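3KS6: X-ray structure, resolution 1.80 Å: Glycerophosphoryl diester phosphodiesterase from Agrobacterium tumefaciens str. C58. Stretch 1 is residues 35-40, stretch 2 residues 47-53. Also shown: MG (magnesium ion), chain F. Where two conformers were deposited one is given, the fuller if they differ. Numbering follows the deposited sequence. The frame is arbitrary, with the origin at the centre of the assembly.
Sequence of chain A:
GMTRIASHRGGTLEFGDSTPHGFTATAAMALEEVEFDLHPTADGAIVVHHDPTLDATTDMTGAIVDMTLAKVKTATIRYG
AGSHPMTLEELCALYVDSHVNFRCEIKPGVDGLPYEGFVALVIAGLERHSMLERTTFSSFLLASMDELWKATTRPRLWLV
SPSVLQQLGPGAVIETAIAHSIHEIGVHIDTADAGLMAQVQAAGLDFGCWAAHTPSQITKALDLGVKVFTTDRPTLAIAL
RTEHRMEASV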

ATOM      1  N   GLU A  35      -3.534  -3.549  -0.621  1.00 17.83           N
ATOM      2  CA  GLU A  35      -2.870  -2.318  -0.213  1.00 17.09           C
ATOM      3  C   GLU A  35      -3.899  -1.210   0.040  1.00 18.03           C
ATOM      4  O   GLU A  35      -4.855  -1.082  -0.708  1.00 17.80           O
ATOM      5  CB  GLU A  35      -1.824  -1.864  -1.246  1.00 16.62           C
ATOM      6  CG  GLU A  35      -0.902  -0.728  -0.698  1.00 14.44           C
ATOM      7  CD  GLU A  35      -1.403   0.696  -0.944  1.00 18.02           C
ATOM      8  OE1 GLU A  35      -2.391   0.896  -1.652  1.00 18.20           O
ATOM      9  OE2 GLU A  35      -0.794   1.645  -0.389  1.00 18.05           O
ATOM     10  N   PHE A  36      -3.667  -0.389   1.062  1.00 18.98           N
ATOM     11  CA  PHE A  36      -4.526   0.739   1.370  1.00 15.53           C
ATOM     12  C   PHE A  36      -3.779   1.745   2.234  1.00 17.79           C
ATOM     13  O   PHE A  36      -2.762   1.416   2.850  1.00 19.25           O
ATOM     14  CB  PHE A  36      -5.796   0.240   2.098  1.00 19.44           C
ATOM     15  CG  PHE A  36      -5.487  -0.489   3.375  1.00 18.07           C
ATOM     16  CD1 PHE A  36      -5.141  -1.835   3.333  1.00 17.23           C
ATOM     17  CD2 PHE A  36      -5.461   0.180   4.595  1.00 20.01           C
ATOM     18  CE1 PHE A  36      -4.818  -2.511   4.465  1.00 19.60           C
ATOM     19  CE2 PHE A  36      -5.136  -0.494   5.754  1.00 21.91           C
ATOM     20  CZ  PHE A  36      -4.833  -1.859   5.698  1.00 21.71           C
ATOM     21  N   ASP A  37      -4.312   2.964   2.260  1.00 14.63           N
ATOM     22  CA  ASP A  37      -3.731   4.103   2.984  1.00 18.57           C
ATOM     23  C   ASP A  37      -4.771   4.539   4.030  1.00 18.36           C
ATOM     24  O   ASP A  37      -5.956   4.321   3.860  1.00 16.73           O
ATOM     25  CB  ASP A  37      -3.479   5.261   2.018  1.00 19.14           C
ATOM     26  CG  ASP A  37      -2.973   4.800   0.661  1.00 21.80           C
ATOM     27  OD1 ASP A  37      -1.774   4.421   0.544  1.00 17.56           O
ATOM     28  OD2 ASP A  37      -3.776   4.808  -0.298  1.00 20.76           O
ATOM     29  N   LEU A  38      -4.318   5.182   5.094  1.00 19.92           N
ATOM     30  CA  LEU A  38      -5.193   5.525   6.215  1.00 21.80           C
ATOM     31  C   LEU A  38      -4.979   6.964   6.618  1.00 22.64           C
ATOM     32  O   LEU A  38      -3.854   7.460   6.526  1.00 20.61           O
ATOM     33  CB  LEU A  38      -4.886   4.610   7.430  1.00 23.62           C
ATOM     34  CG  LEU A  38      -5.042   3.075   7.308  1.00 20.84           C
ATOM     35  CD1 LEU A  38      -4.589   2.345   8.621  1.00 16.11           C
ATOM     36  CD2 LEU A  38      -6.471   2.720   6.951  1.00 18.07           C
ATOM     37  N   HIS A  39      -6.048   7.619   7.091  1.00 21.21           N
ATOM     38  CA  HIS A  39      -6.004   8.989   7.639  1.00 18.59           C
ATOM     39  C   HIS A  39      -6.881   9.121   8.881  1.00 19.52           C
ATOM     40  O   HIS A  39      -7.915   8.447   8.994  1.00 20.33           O
ATOM     41  CB  HIS A  39      -6.492   9.991   6.587  1.00 19.32           C
ATOM     42  CG  HIS A  39      -5.635  10.038   5.364  1.00 20.38           C
ATOM     43  ND1 HIS A  39      -4.530  10.855   5.257  1.00 21.00           N
ATOM     44  CD2 HIS A  39      -5.686   9.313   4.226  1.00 19.91           C
ATOM     45  CE1 HIS A  39      -3.960  10.649   4.084  1.00 26.00           C
ATOM     46  NE2 HIS A  39      -4.641   9.716   3.444  1.00 24.36           N
ATOM     47  N   PRO A  40      -6.474   9.964   9.835  1.00 19.40           N
ATOM     48  CA  PRO A  40      -7.321  10.206  10.990  1.00 19.88           C
ATOM     49  C   PRO A  40      -8.398  11.225  10.697  1.00 21.32           C
ATOM     50  O   PRO A  40      -8.175  12.095   9.864  1.00 20.19           O
ATOM     51  CB  PRO A  40      -6.338  10.769  12.007  1.00 20.53           C
ATOM     52  CG  PRO A  40      -5.320  11.485  11.173  1.00 21.04           C
ATOM     53  CD  PRO A  40      -5.219  10.720   9.908  1.00 20.00           C
ATOM     54  N   VAL A  47     -10.014   6.376   8.734  0.50 19.46           N
ATOM     55  CA  VAL A  47     -10.670   6.090   7.470  0.50 18.89           C
ATOM     56  C   VAL A  47      -9.662   5.686   6.418  0.50 18.81           C
ATOM     57  O   VAL A  47      -8.514   6.120   6.436  0.50 16.99           O
ATOM     58  CB  VAL A  47     -11.523   7.258   6.946  0.50 17.35           C
ATOM     59  CG1 VAL A  47     -12.677   7.554   7.918  0.50 11.71           C
ATOM     60  CG2 VAL A  47     -10.661   8.502   6.692  0.50 18.38           C
ATOM     61  N   VAL A  48     -10.140   4.847   5.509  1.00 19.70           N
ATOM     62  CA  VAL A  48      -9.355   4.256   4.431  1.00 17.90           C
ATOM     63  C   VAL A  48      -9.555   5.144   3.176  1.00 19.06           C
ATOM     64  O   VAL A  48     -10.630   5.213   2.603  1.00 18.80           O
ATOM     65  CB  VAL A  48      -9.821   2.815   4.129  1.00 21.15           C
ATOM     66  CG1 VAL A  48      -8.972   2.179   3.048  1.00 20.15           C
ATOM     67  CG2 VAL A  48      -9.810   1.956   5.417  1.00 19.78           C
ATOM     68  N   HIS A  49      -8.512   5.864   2.798  1.00 18.00           N
ATOM     69  CA  HIS A  49      -8.561   6.835   1.693  1.00 17.05           C
ATOM     70  C   HIS A  49      -7.149   7.141   1.279  1.00 17.60           C
ATOM     71  O   HIS A  49      -6.256   7.206   2.132  1.00 16.96           O
ATOM     72  CB  HIS A  49      -9.256   8.115   2.159  1.00 17.07           C
ATOM     73  CG  HIS A  49      -9.873   8.909   1.049  1.00 18.82           C
ATOM     74  ND1 HIS A  49     -11.130   8.629   0.568  1.00 21.58           N
ATOM     75  CD2 HIS A  49      -9.430   9.977   0.335  1.00 21.93           C
ATOM     76  CE1 HIS A  49     -11.442   9.478  -0.397  1.00 22.88           C
ATOM     77  NE2 HIS A  49     -10.432  10.310  -0.561  1.00 18.15           N
ATOM     78  N   HIS A  50      -6.923   7.376  -0.013  1.00 17.93           N
ATOM     79  CA  HIS A  50      -5.569   7.676  -0.460  1.00 17.33           C
ATOM     80  C   HIS A  50      -5.118   9.099  -0.101  1.00 19.47           C
ATOM     81  O   HIS A  50      -4.210   9.260   0.715  1.00 17.88           O
ATOM     82  CB  HIS A  50      -5.435   7.445  -1.972  1.00 20.59           C
ATOM     83  CG  HIS A  50      -4.104   7.856  -2.490  1.00 16.11           C
ATOM     84  ND1 HIS A  50      -3.944   8.874  -3.410  1.00 23.46           N
ATOM     85  CD2 HIS A  50      -2.864   7.444  -2.152  1.00 19.11           C
ATOM     86  CE1 HIS A  50      -2.652   9.055  -3.617  1.00 20.71           C
ATOM     87  NE2 HIS A  50      -1.977   8.194  -2.873  1.00 23.30           N
ATOM     88  N   ASP A  51      -5.752  10.130  -0.682  1.00 18.93           N
ATOM     89  CA  ASP A  51      -5.329  11.508  -0.409  1.00 18.76           C
ATOM     90  C   ASP A  51      -5.754  11.942   1.006  1.00 18.86           C
ATOM     91  O   ASP A  51      -6.712  11.400   1.569  1.00 18.36           O
ATOM     92  CB  ASP A  51      -5.940  12.500  -1.402  1.00 18.89           C
ATOM     93  CG  ASP A  51      -5.335  12.431  -2.785  1.00 21.44           C
ATOM     94  OD1 ASP A  51      -4.197  11.954  -2.964  1.00 23.05           O
ATOM     95  OD2 ASP A  51      -6.042  12.891  -3.697  1.00 22.70           O
ATOM     96  N   PRO A  52      -5.058  12.932   1.582  1.00 19.25           N
ATOM     97  CA  PRO A  52      -5.457  13.441   2.883  1.00 20.43           C
ATOM     98  C   PRO A  52      -6.713  14.299   2.778  1.00 20.72           C
ATOM     99  O   PRO A  52      -7.216  14.767   3.805  1.00 23.14           O
ATOM    100  CB  PRO A  52      -4.242  14.260   3.326  1.00 21.71           C
ATOM    101  CG  PRO A  52      -3.587  14.684   2.060  1.00 22.82           C
ATOM    102  CD  PRO A  52      -3.830  13.586   1.080  1.00 21.89           C
ATOM    103  N   THR A  53      -7.182  14.527   1.553  1.00 22.12           N
ATOM    104  CA  THR A  53      -8.406  15.275   1.287  1.00 21.57           C
ATOM    105  C   THR A  53      -9.351  14.422   0.464  1.00 22.58           C
ATOM    106  O   THR A  53      -8.956  13.469  -0.222  1.00 21.66           O
ATOM    107  CB  THR A  53      -8.144  16.580   0.528  1.00 22.16           C
ATOM    108  OG1 THR A  53      -7.561  16.269  -0.736  1.00 23.87           O
ATOM    109  CG2 THR A  53      -7.221  17.544   1.330  1.00 23.50           C
TER
HETATM  110 MG    MG F 251      -0.686   3.606  -1.020  1.00 17.72          MG
HETATM  111  O   HOH W   1      -2.495   3.358  -2.101  1.00 16.16           O
HETATM  112  O   HOH W   2      -0.463   5.462  -1.954  1.00 20.80           O

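Two segments of one chain, residues 35-40 and 47-53, bury 446 Å² between them: antiparallel backbone pairing joins the strands, and the Asp37 carbonyl and the His39 side chain hold the loop that follows Val48. Glu35, at the near end of stretch 1, makes no contact with stretch 2; its side chain, with chi1 t and chi2 m, binds the metal instead, OE2 lying 2.1 Å from MG. Phe36 is buried and adds a small apolar contact, its CB 3.8 Å from CG1 of Val48, with that methyl set obliquely to the ring. Asp37 works with both backbone and side chain. Its carbonyl O accepts a hydrogen bond from His49 N at 3.2 Å and also receives a CA-H...O contact from Val48 CA at 3.4 Å. Its carboxylate shares the magnesium site with Glu35: Asp37 OD1 is 2.1 Å from MG, while water 1, itself a ligand of the ion, donates to Glu35 OE1 at 2.5 Å and to Asp37 OD2 at 2.6 Å. The carboxylate oxygens Glu35 OE2 and Asp37 OD1 can sit 3.1 Å apart because both bind the cation. Asp37 OD2 also lies 3.3 Å from His50 CD2, at the edge of that imidazole and near its plane, so the metal site borders directly on stretch 2.

Leu38 faces Val48 in a non-hydrogen-bonded pair, CA to CA 4.7 Å. Their side chains share one face of the sheet, where Leu38 CD2 packs 3.8 Å from Val48 CG2; branched apolar residues suit this buried spot. Leu38 CA also approaches Val47 O at 3.4 Å in a CA-H...O contact. The next pair, His39 with Val47, is closed by two hydrogen bonds, His39 N to Val47 O and Val47 N to His39 O, each 3.0 Å and nearly straight.

His39, with its side chain on the same face as that of Val47, has 120 Å² covered by stretch 2, more than any other residue here. With chi1 in the m well its ring reaches the loop, and NE2 donates to His50 O at 2.8 Å; ND1 is hydrogen-bonded elsewhere in the structure, so both ring nitrogens are satisfied. His49 O and His50 O lie at the ring edge, whereas Pro52 CA sits over one face, 3.7 Å from the ring centroid, in a CH-pi contact. An imidazole suits this place because its NE2 can donate to a loop carbonyl at the edge while its pi face receives the CA of Pro52. The CA-to-CB bond of Pro40 points away, and the residue ends the stretch without a contact.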